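Local coordinates for protein oxidoreductase, short-chain dehydrogenase/reductase family (Aeromonas hydrophila subsp. hydrophila, PDB 3L6E) that probably acts as a nucleotide-dependent short-chain dehydrogenase/reductase, tentatively assigned to the reduction of 3-dehydrosphinganine in sphingolipid metabolism, at residues A[13-18]-A[82-87]; A[18-23]-A[30-35]; A[174-179]-A[209-214]. One frame throughout, in Å; residues are numbered along the deposited sequence.

Contact 1 (A[13-18]-A[82-87]); sequences SGLGRA and LHCAGT. Unlike the reference sequence in segment 82-87: T87 (reference Val).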
loop_
_atom_site.group_PDB
_atom_site.type_symbol
_atom_site.label_atom_id
_atom_site.label_comp_id
_atom_site.label_asym_id
_atom_site.label_seq_id
_atom_site.Cartn_x
_atom_site.Cartn_y
_atom_site.Cartn_z
ATOM N N SER A 13 -19.844 -6.234 -8.035
ATOM C CA SER A 13 -18.663 -7.115 -8.189
ATOM C C SER A 13 -18.300 -7.778 -6.853
ATOM O O SER A 13 -18.663 -7.273 -5.785
ATOM C CB SER A 13 -17.467 -6.321 -8.725
ATOM O OG SER A 13 -17.089 -5.298 -7.802
ATOM N N GLY A 14 -17.601 -8.910 -6.908
ATOM C CA GLY A 14 -17.185 -9.621 -5.693
ATOM C C GLY A 14 -16.418 -8.652 -4.813
ATOM O O GLY A 14 -16.621 -8.595 -3.592
ATOM N N LEU A 15 -15.564 -7.874 -5.475
ATOM C CA LEU A 15 -14.745 -6.822 -4.887
ATOM C C LEU A 15 -15.581 -5.684 -4.312
ATOM O O LEU A 15 -15.411 -5.309 -3.148
ATOM C CB LEU A 15 -13.819 -6.275 -5.972
ATOM C CG LEU A 15 -12.401 -5.784 -5.693
ATOM C CD1 LEU A 15 -11.455 -6.314 -6.769
ATOM C CD2 LEU A 15 -12.359 -4.264 -5.662
ATOM N N GLY A 16 -16.463 -5.118 -5.133
ATOM C CA GLY A 16 -17.362 -4.051 -4.668
ATOM C C GLY A 16 -18.289 -4.455 -3.524
ATOM O O GLY A 16 -18.546 -3.646 -2.612
ATOM N N ARG A 17 -18.785 -5.701 -3.578
ATOM C CA ARG A 17 -19.560 -6.313 -2.489
ATOM C C ARG A 17 -18.740 -6.303 -1.211
ATOM O O ARG A 17 -19.178 -5.753 -0.198
ATOM C CB ARG A 17 -19.943 -7.768 -2.814
ATOM C CG ARG A 17 -21.368 -8.039 -3.279
ATOM C CD ARG A 17 -21.711 -9.559 -3.179
ATOM N NE ARG A 17 -20.997 -10.230 -2.083
ATOM C CZ ARG A 17 -21.562 -10.902 -1.077
ATOM N NH1 ARG A 17 -20.803 -11.453 -0.143
ATOM N NH2 ARG A 17 -22.880 -11.028 -1.001
ATOM N N ALA A 18 -17.537 -6.883 -1.258
ATOM C CA ALA A 18 -16.701 -7.001 -0.061
ATOM C C ALA A 18 -16.355 -5.630 0.538
ATOM O O ALA A 18 -16.362 -5.448 1.758
ATOM C CB ALA A 18 -15.412 -7.802 -0.361
ATOM N N LEU A 82 -15.206 5.427 -4.106
ATOM C CA LEU A 82 -14.453 4.225 -4.353
ATOM C C LEU A 82 -14.875 3.725 -5.708
ATOM O O LEU A 82 -15.987 3.228 -5.879
ATOM C CB LEU A 82 -14.760 3.185 -3.286
ATOM C CG LEU A 82 -13.574 2.534 -2.587
ATOM C CD1 LEU A 82 -14.033 1.372 -1.727
ATOM C CD2 LEU A 82 -12.550 2.077 -3.589
ATOM N N HIS A 83 -14.011 3.908 -6.689
ATOM C CA HIS A 83 -14.354 3.495 -8.032
ATOM C C HIS A 83 -13.783 2.118 -8.337
ATOM O O HIS A 83 -12.566 1.924 -8.342
ATOM C CB HIS A 83 -13.920 4.516 -9.079
ATOM C CG HIS A 83 -14.395 4.180 -10.459
ATOM N ND1 HIS A 83 -13.542 3.800 -11.471
ATOM C CD2 HIS A 83 -15.641 4.117 -10.977
ATOM C CE1 HIS A 83 -14.241 3.533 -12.557
ATOM N NE2 HIS A 83 -15.516 3.712 -12.281
ATOM N N CYS A 84 -14.681 1.166 -8.553
ATOM C CA CYS A 84 -14.314 -0.182 -8.937
ATOM C C CYS A 84 -14.622 -0.392 -10.401
ATOM O O CYS A 84 -15.697 -0.865 -10.736
ATOM C CB CYS A 84 -15.078 -1.200 -8.103
ATOM S SG CYS A 84 -14.634 -1.155 -6.394
ATOM N N ALA A 85 -13.680 -0.024 -11.273
ATOM C CA ALA A 85 -13.881 -0.199 -12.716
ATOM C C ALA A 85 -14.095 -1.670 -13.063
ATOM O O ALA A 85 -14.720 -1.981 -14.074
ATOM C CB ALA A 85 -12.725 0.382 -13.508
ATOM N N GLY A 86 -13.611 -2.568 -12.203
ATOM C CA GLY A 86 -13.760 -4.012 -12.412
ATOM C C GLY A 86 -12.800 -4.448 -13.497
ATOM O O GLY A 86 -11.624 -4.084 -13.458
ATOM N N THR A 87 -13.295 -5.206 -14.474
ATOM C CA THR A 87 -12.485 -5.640 -15.630
ATOM C C THR A 87 -13.343 -6.106 -16.825
ATOM O O THR A 87 -14.095 -5.313 -17.394
ATOM C CB THR A 87 -11.412 -6.715 -15.245
ATOM O OG1 THR A 87 -11.726 -7.282 -13.960
ATOM C CG2 THR A 87 -10.022 -6.086 -15.181
#
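L15 and C84 touch through a methyl group and a sulfur, CD2 of L15 standing 3.9 Å from SG of C84. The meeting lies at the heart of the Rossmann fold of the short-chain dehydrogenases: S13, L15 and G16 belong to the glycine-rich TGxxxGxG turn and the helix it starts, while C84, A85 and G86 form the Cys-Ala-Gly counterpart of the family's Asn-Ala-Gly motif around the C-terminal part of strand 80-84. The C84 thiol turns from the strand toward the first turn of the helix, its SG anti to its own carbonyl carbon (chi1 -66°). There it also reaches the backbone of G16, whose CA lies 4.3 Å from SG. A small, polarisable thiol suits a place where strand and helix start come this near, with the two CA atoms of G16 and C84 6.5 Å apart. No hydrogen bond joins the segments, so the join is apolar packing, and V133 of the neighbouring strand touches both L15 and C84. Behind the first shell, C84 N is hydrogen-bonded to T9 OG1, which holds this part of the strand beside the glycine-rich turn. Glycine suits position 16 because a CB there would run into the capping hydroxyl of S13. At G86 the chain takes a positive phi of 75°, which glycine adopts without strain, where it passes near S13. The N-cap completes the second shell. S13 OG also bonds to G10 O, tying the turn to the helix start, and it accepts a hydrogen bond from G16 N, an amide of the first helical turn, at 2.7 Å with an N-H...O angle of 153°.

Contact 2 (A[18-23]-A[30-35]); sequences ALTIGL and VSMMGR. With SO4 (sulfate ion), chain C.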
loop_
_atom_site.group_PDB
_atom_site.type_symbol
_atom_site.label_atom_id
_atom_site.label_comp_id
_atom_site.label_asym_id
_atom_site.label_seq_id
_atom_site.Cartn_x
_atom_site.Cartn_y
_atom_site.Cartn_z
ATOM N N ALA A 18 -17.537 -6.883 -1.258
ATOM C CA ALA A 18 -16.701 -7.001 -0.061
ATOM C C ALA A 18 -16.355 -5.630 0.538
ATOM O O ALA A 18 -16.362 -5.448 1.758
ATOM C CB ALA A 18 -15.412 -7.802 -0.361
ATOM N N LEU A 19 -16.021 -4.682 -0.326
ATOM C CA LEU A 19 -15.708 -3.338 0.119
ATOM C C LEU A 19 -16.924 -2.682 0.756
ATOM O O LEU A 19 -16.780 -2.014 1.759
ATOM C CB LEU A 19 -15.179 -2.471 -1.025
ATOM C CG LEU A 19 -13.782 -2.749 -1.605
ATOM C CD1 LEU A 19 -13.671 -2.173 -2.999
ATOM C CD2 LEU A 19 -12.669 -2.207 -0.717
ATOM N N THR A 20 -18.110 -2.879 0.171
ATOM C CA THR A 20 -19.338 -2.283 0.685
ATOM C C THR A 20 -19.619 -2.836 2.062
ATOM O O THR A 20 -19.864 -2.076 2.989
ATOM C CB THR A 20 -20.555 -2.523 -0.221
ATOM O OG1 THR A 20 -20.334 -1.923 -1.494
ATOM C CG2 THR A 20 -21.836 -1.910 0.382
ATOM N N ILE A 21 -19.570 -4.163 2.185
ATOM C CA ILE A 21 -19.770 -4.854 3.450
ATOM C C ILE A 21 -18.824 -4.333 4.528
ATOM O O ILE A 21 -19.247 -4.067 5.652
ATOM C CB ILE A 21 -19.644 -6.403 3.313
ATOM C CG1 ILE A 21 -20.685 -6.939 2.321
ATOM C CG2 ILE A 21 -19.762 -7.075 4.699
ATOM C CD1 ILE A 21 -20.596 -8.412 2.008
ATOM N N GLY A 22 -17.554 -4.174 4.165
ATOM C CA GLY A 22 -16.503 -3.787 5.104
ATOM C C GLY A 22 -16.659 -2.393 5.662
ATOM O O GLY A 22 -16.430 -2.173 6.852
ATOM N N LEU A 23 -17.034 -1.451 4.796
ATOM C CA LEU A 23 -17.288 -0.063 5.180
ATOM C C LEU A 23 -18.542 0.040 6.045
ATOM O O LEU A 23 -18.626 0.886 6.934
ATOM C CB LEU A 23 -17.454 0.816 3.928
ATOM C CG LEU A 23 -16.246 1.076 3.019
ATOM C CD1 LEU A 23 -16.662 1.348 1.578
ATOM C CD2 LEU A 23 -15.363 2.203 3.545
ATOM N N VAL A 30 -23.417 3.680 2.718
ATOM C CA VAL A 30 -22.811 3.433 1.411
ATOM C C VAL A 30 -23.808 3.565 0.279
ATOM O O VAL A 30 -24.814 2.883 0.277
ATOM C CB VAL A 30 -22.107 2.043 1.364
ATOM C CG1 VAL A 30 -21.465 1.823 0.030
ATOM C CG2 VAL A 30 -21.061 1.941 2.438
ATOM N N SER A 31 -23.534 4.468 -0.662
ATOM C CA SER A 31 -24.326 4.545 -1.882
ATOM C C SER A 31 -23.715 3.583 -2.900
ATOM O O SER A 31 -22.621 3.836 -3.437
ATOM C CB SER A 31 -24.337 5.962 -2.437
ATOM O OG SER A 31 -25.172 6.788 -1.664
HETATM N N MSE A 32 -24.396 2.470 -3.129
HETATM C CA MSE A 32 -23.882 1.441 -4.038
HETATM C C MSE A 32 -24.277 1.757 -5.475
HETATM O O MSE A 32 -25.457 1.855 -5.781
HETATM C CB MSE A 32 -24.424 0.063 -3.645
HETATM C CG MSE A 32 -24.212 -0.303 -2.188
HETATM SE SE MSE A 32 -24.954 -2.048 -1.740
HETATM C CE MSE A 32 -26.805 -1.765 -2.269
HETATM N N MSE A 33 -23.302 1.912 -6.356
HETATM C CA MSE A 33 -23.618 2.073 -7.779
HETATM C C MSE A 33 -23.208 0.855 -8.591
HETATM O O MSE A 33 -22.089 0.375 -8.452
HETATM C CB MSE A 33 -22.962 3.320 -8.352
HETATM C CG MSE A 33 -23.453 4.605 -7.689
HETATM SE SE MSE A 33 -22.579 6.150 -8.467
HETATM C CE MSE A 33 -23.318 7.508 -7.250
ATOM N N GLY A 34 -24.121 0.371 -9.431
ATOM C CA GLY A 34 -23.861 -0.805 -10.240
ATOM C C GLY A 34 -24.781 -0.952 -11.433
ATOM O O GLY A 34 -25.877 -0.393 -11.471
ATOM N N ARG A 35 -24.312 -1.703 -12.422
ATOM C CA ARG A 35 -25.070 -1.969 -13.650
ATOM C C ARG A 35 -26.132 -3.051 -13.454
ATOM O O ARG A 35 -27.108 -3.108 -14.198
ATOM C CB ARG A 35 -24.101 -2.427 -14.741
ATOM C CG ARG A 35 -23.833 -1.427 -15.838
ATOM C CD ARG A 35 -24.487 -1.874 -17.140
ATOM N NE ARG A 35 -25.883 -1.449 -17.258
ATOM C CZ ARG A 35 -26.604 -1.530 -18.377
ATOM N NH1 ARG A 35 -26.073 -2.026 -19.496
ATOM N NH2 ARG A 35 -27.863 -1.115 -18.379
HETATM S S SO4 C . -21.767 -4.001 -11.361
HETATM O O1 SO4 C . -22.881 -4.933 -11.464
HETATM O O2 SO4 C . -21.893 -2.925 -12.341
HETATM O O3 SO4 C . -21.849 -3.456 -10.012
HETATM O O4 SO4 C . -20.509 -4.719 -11.591
#
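T20 and L23 meet V30 and M32 without a single ring or planar side chain among them, so the packing has no faces or edges and is made by methyl groups, a methylene and a selenium. The one flat side-chain group of the two segments, the guanidinium of R35, stands well apart, and its NE makes a long, weak ion pair with D57. At the centre is CG2 of T20, 3.8 Å from CG1 of V30 and also 3.8 Å from SE of M32, which is present as selenomethionine. One torsion serves both ends of T20: at chi1 -62° the methyl is anti to the backbone N and reaches the strand, while OG1, beside that N, bonds back to G16 O. Threonine therefore offers the sheet an apolar branch and settles its hydroxyl on its own helix. The other branch of V30, CG2, lies 4.1 Å from CB of L23, one turn further on. The pair belongs to the beta-alpha-beta unit of strand 5-9, helix 14-25 and strand 29-34, in which the helix returns over the sheet; the axes of 18-23 and 30-34 approach to 9.6 Å and run antiparallel at 171°. S31 points away from the helix, and its OG is hydrogen-bonded to H5 NE2. At the strand's C-terminal end, R35 N donates an almost straight bond to O2 of a sulfate ion, probably from the crystallisation liquor, at 2.7 Å. With no side chain on G34, sulfate O3 comes to 3.3 Å from G34 CA, and G12 N and R36 NE also bond to the ion, consistent with a cofactor-phosphate site.

Contact 3 (A[174-179]-A[209-214]); sequences VNLYPS and DALEAR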
loop_
_atom_site.group_PDB
_atom_site.type_symbol
_atom_site.label_atom_id
_atom_site.label_comp_id
_atom_site.label_asym_id
_atom_site.label_seq_id
_atom_site.Cartn_x
_atom_site.Cartn_y
_atom_site.Cartn_z
ATOM N N VAL A 174 -6.140 8.239 -4.529
ATOM C CA VAL A 174 -5.582 6.981 -4.042
ATOM C C VAL A 174 -5.838 5.901 -5.102
ATOM O O VAL A 174 -6.971 5.705 -5.553
ATOM C CB VAL A 174 -6.188 6.560 -2.678
ATOM C CG1 VAL A 174 -5.599 5.217 -2.210
ATOM C CG2 VAL A 174 -5.943 7.668 -1.584
ATOM N N ASN A 175 -4.771 5.239 -5.521
ATOM C CA ASN A 175 -4.877 4.200 -6.546
ATOM C C ASN A 175 -4.566 2.822 -5.941
ATOM O O ASN A 175 -3.536 2.645 -5.342
ATOM C CB ASN A 175 -3.941 4.513 -7.706
ATOM C CG ASN A 175 -4.332 5.766 -8.465
ATOM O OD1 ASN A 175 -5.503 6.155 -8.529
ATOM N ND2 ASN A 175 -3.343 6.400 -9.067
ATOM N N LEU A 176 -5.468 1.862 -6.094
ATOM C CA LEU A 176 -5.335 0.565 -5.433
ATOM C C LEU A 176 -5.248 -0.550 -6.484
ATOM O O LEU A 176 -6.056 -0.582 -7.398
ATOM C CB LEU A 176 -6.538 0.311 -4.509
ATOM C CG LEU A 176 -6.939 1.470 -3.571
ATOM C CD1 LEU A 176 -8.358 1.327 -3.072
ATOM C CD2 LEU A 176 -5.988 1.631 -2.408
ATOM N N TYR A 177 -4.278 -1.455 -6.316
ATOM C CA TYR A 177 -3.963 -2.480 -7.304
ATOM C C TYR A 177 -4.006 -3.914 -6.747
ATOM O O TYR A 177 -2.981 -4.457 -6.347
ATOM C CB TYR A 177 -2.574 -2.200 -7.890
ATOM C CG TYR A 177 -2.423 -0.826 -8.500
ATOM C CD1 TYR A 177 -2.239 0.326 -7.686
ATOM C CD2 TYR A 177 -2.431 -0.665 -9.879
ATOM C CE1 TYR A 177 -2.071 1.589 -8.262
ATOM C CE2 TYR A 177 -2.265 0.580 -10.466
ATOM C CZ TYR A 177 -2.077 1.705 -9.659
ATOM O OH TYR A 177 -1.943 2.941 -10.263
ATOM N N PRO A 178 -5.191 -4.503 -6.665
ATOM C CA PRO A 178 -5.289 -5.927 -6.332
ATOM C C PRO A 178 -4.984 -6.743 -7.573
ATOM O O PRO A 178 -5.791 -6.736 -8.490
ATOM C CB PRO A 178 -6.780 -6.124 -6.015
ATOM C CG PRO A 178 -7.445 -4.785 -6.210
ATOM C CD PRO A 178 -6.504 -3.911 -6.970
ATOM N N SER A 179 -3.841 -7.419 -7.611
ATOM C CA SER A 179 -3.490 -8.298 -8.731
ATOM C C SER A 179 -3.734 -9.750 -8.384
ATOM O O SER A 179 -3.049 -10.315 -7.523
ATOM C CB SER A 179 -2.022 -8.141 -9.116
ATOM O OG SER A 179 -1.841 -7.044 -9.982
ATOM N N ASP A 209 -8.148 -0.807 5.316
ATOM C CA ASP A 209 -7.140 -0.370 6.277
ATOM C C ASP A 209 -6.313 0.748 5.655
ATOM O O ASP A 209 -6.022 1.734 6.296
ATOM C CB ASP A 209 -6.229 -1.503 6.734
ATOM C CG ASP A 209 -6.907 -2.458 7.688
ATOM O OD1 ASP A 209 -8.109 -2.290 7.965
ATOM O OD2 ASP A 209 -6.228 -3.387 8.169
ATOM N N ALA A 210 -5.934 0.583 4.401
ATOM C CA ALA A 210 -5.121 1.578 3.740
ATOM C C ALA A 210 -5.895 2.910 3.616
ATOM O O ALA A 210 -5.305 3.967 3.676
ATOM C CB ALA A 210 -4.677 1.076 2.390
ATOM N N LEU A 211 -7.213 2.852 3.467
ATOM C CA LEU A 211 -7.994 4.074 3.292
ATOM C C LEU A 211 -8.393 4.766 4.604
ATOM O O LEU A 211 -9.120 5.751 4.572
ATOM C CB LEU A 211 -9.242 3.800 2.450
ATOM C CG LEU A 211 -9.032 3.525 0.967
ATOM C CD1 LEU A 211 -10.319 2.988 0.347
ATOM C CD2 LEU A 211 -8.523 4.793 0.254
ATOM N N GLU A 212 -7.945 4.241 5.739
ATOM C CA GLU A 212 -8.207 4.864 7.042
ATOM C C GLU A 212 -7.544 6.243 7.135
ATOM O O GLU A 212 -6.383 6.401 6.772
ATOM C CB GLU A 212 -7.679 3.985 8.183
ATOM C CG GLU A 212 -8.498 2.740 8.486
ATOM C CD GLU A 212 -9.707 3.012 9.370
ATOM O OE1 GLU A 212 -9.549 3.673 10.426
ATOM O OE2 GLU A 212 -10.817 2.540 9.006
ATOM N N ALA A 213 -8.280 7.229 7.638
ATOM C CA ALA A 213 -7.732 8.575 7.835
ATOM C C ALA A 213 -6.732 8.624 8.997
ATOM O O ALA A 213 -6.963 8.042 10.038
ATOM C CB ALA A 213 -8.861 9.583 8.064
ATOM N N ARG A 214 -5.614 9.313 8.795
ATOM C CA ARG A 214 -4.654 9.606 9.867
ATOM C C ARG A 214 -4.235 11.077 9.712
ATOM O O ARG A 214 -4.398 11.657 8.630
ATOM C CB ARG A 214 -3.442 8.658 9.821
ATOM C CG ARG A 214 -3.798 7.162 9.836
ATOM C CD ARG A 214 -2.626 6.260 10.239
ATOM N NE ARG A 214 -2.934 4.851 9.983
ATOM C CZ ARG A 214 -3.538 4.045 10.853
ATOM N NH1 ARG A 214 -3.900 4.499 12.050
ATOM N NH2 ARG A 214 -3.793 2.788 10.522
#
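L211 forks between two residues of one strand: its CD2 packs against V174 and its CD1 approaches L176. The closer pair is CD2 of L211 with CG1 of V174 at 3.8 Å, and the same methyl lies 4.1 Å from V174 CB, so it rests against the branch point of the valine as well as one arm. That arm is placed by a chi1 of 179°, which sets V174 CG1 opposite the backbone N. The second branch is looser, with L211 CD1 at 4.3 Å from L176 CD1. Although the first bond of the L211 side chain does not aim at the strand, chi1 -71° swings CG beside the backbone N and chi2 168° extends CD1, and the two methyls diverge, CD1 toward L176 and CD2 toward V174. Leucine suits this place because its fork lies far enough from the backbone to span two residues, V174 and L176, on the same face of the sheet. In the Rossmann fold this is the last crossover, strand 171-181 to helix 200-210 to strand 217-226, and L211 follows directly on the helix. A backbone bond from E212 N to D209 O, 3.2 Å, holds the chain as it leaves. L176 is further covered by L222 of strand 217-226 and by M207, while the ring of Y177 is stacked on F223. D209 OD1 forms a salt bridge with R26 NH1. Across the dimer interface, R214 NH2 is bridged to D209 OD2 of the second subunit, and the guanidinium of R214 makes a cation-pi contact with Y206 of that subunit.

Overall arrangement
All three contacts pack helices or their ends on one parallel Rossmann sheet. Contacts 1 and 2 share helix 14-25: its N-terminal turn meets the central strand 80-84, its later turns strand 29-34, two places along the sheet, beyond strand 5-9, and L19 bridges them by touching C84 and L82. Contact 3 lies further out, about 13 Å from contact 1 between centres, and joins it where L82 touches L176. Each is apolar at its core, but the polar surroundings differ. Contact 1 adds a helix cap in the glycine-rich turn, contact 2 runs on to an anion site at the strand end, and contact 3, where L211 is partly exposed, borders a salt bridge to the second subunit.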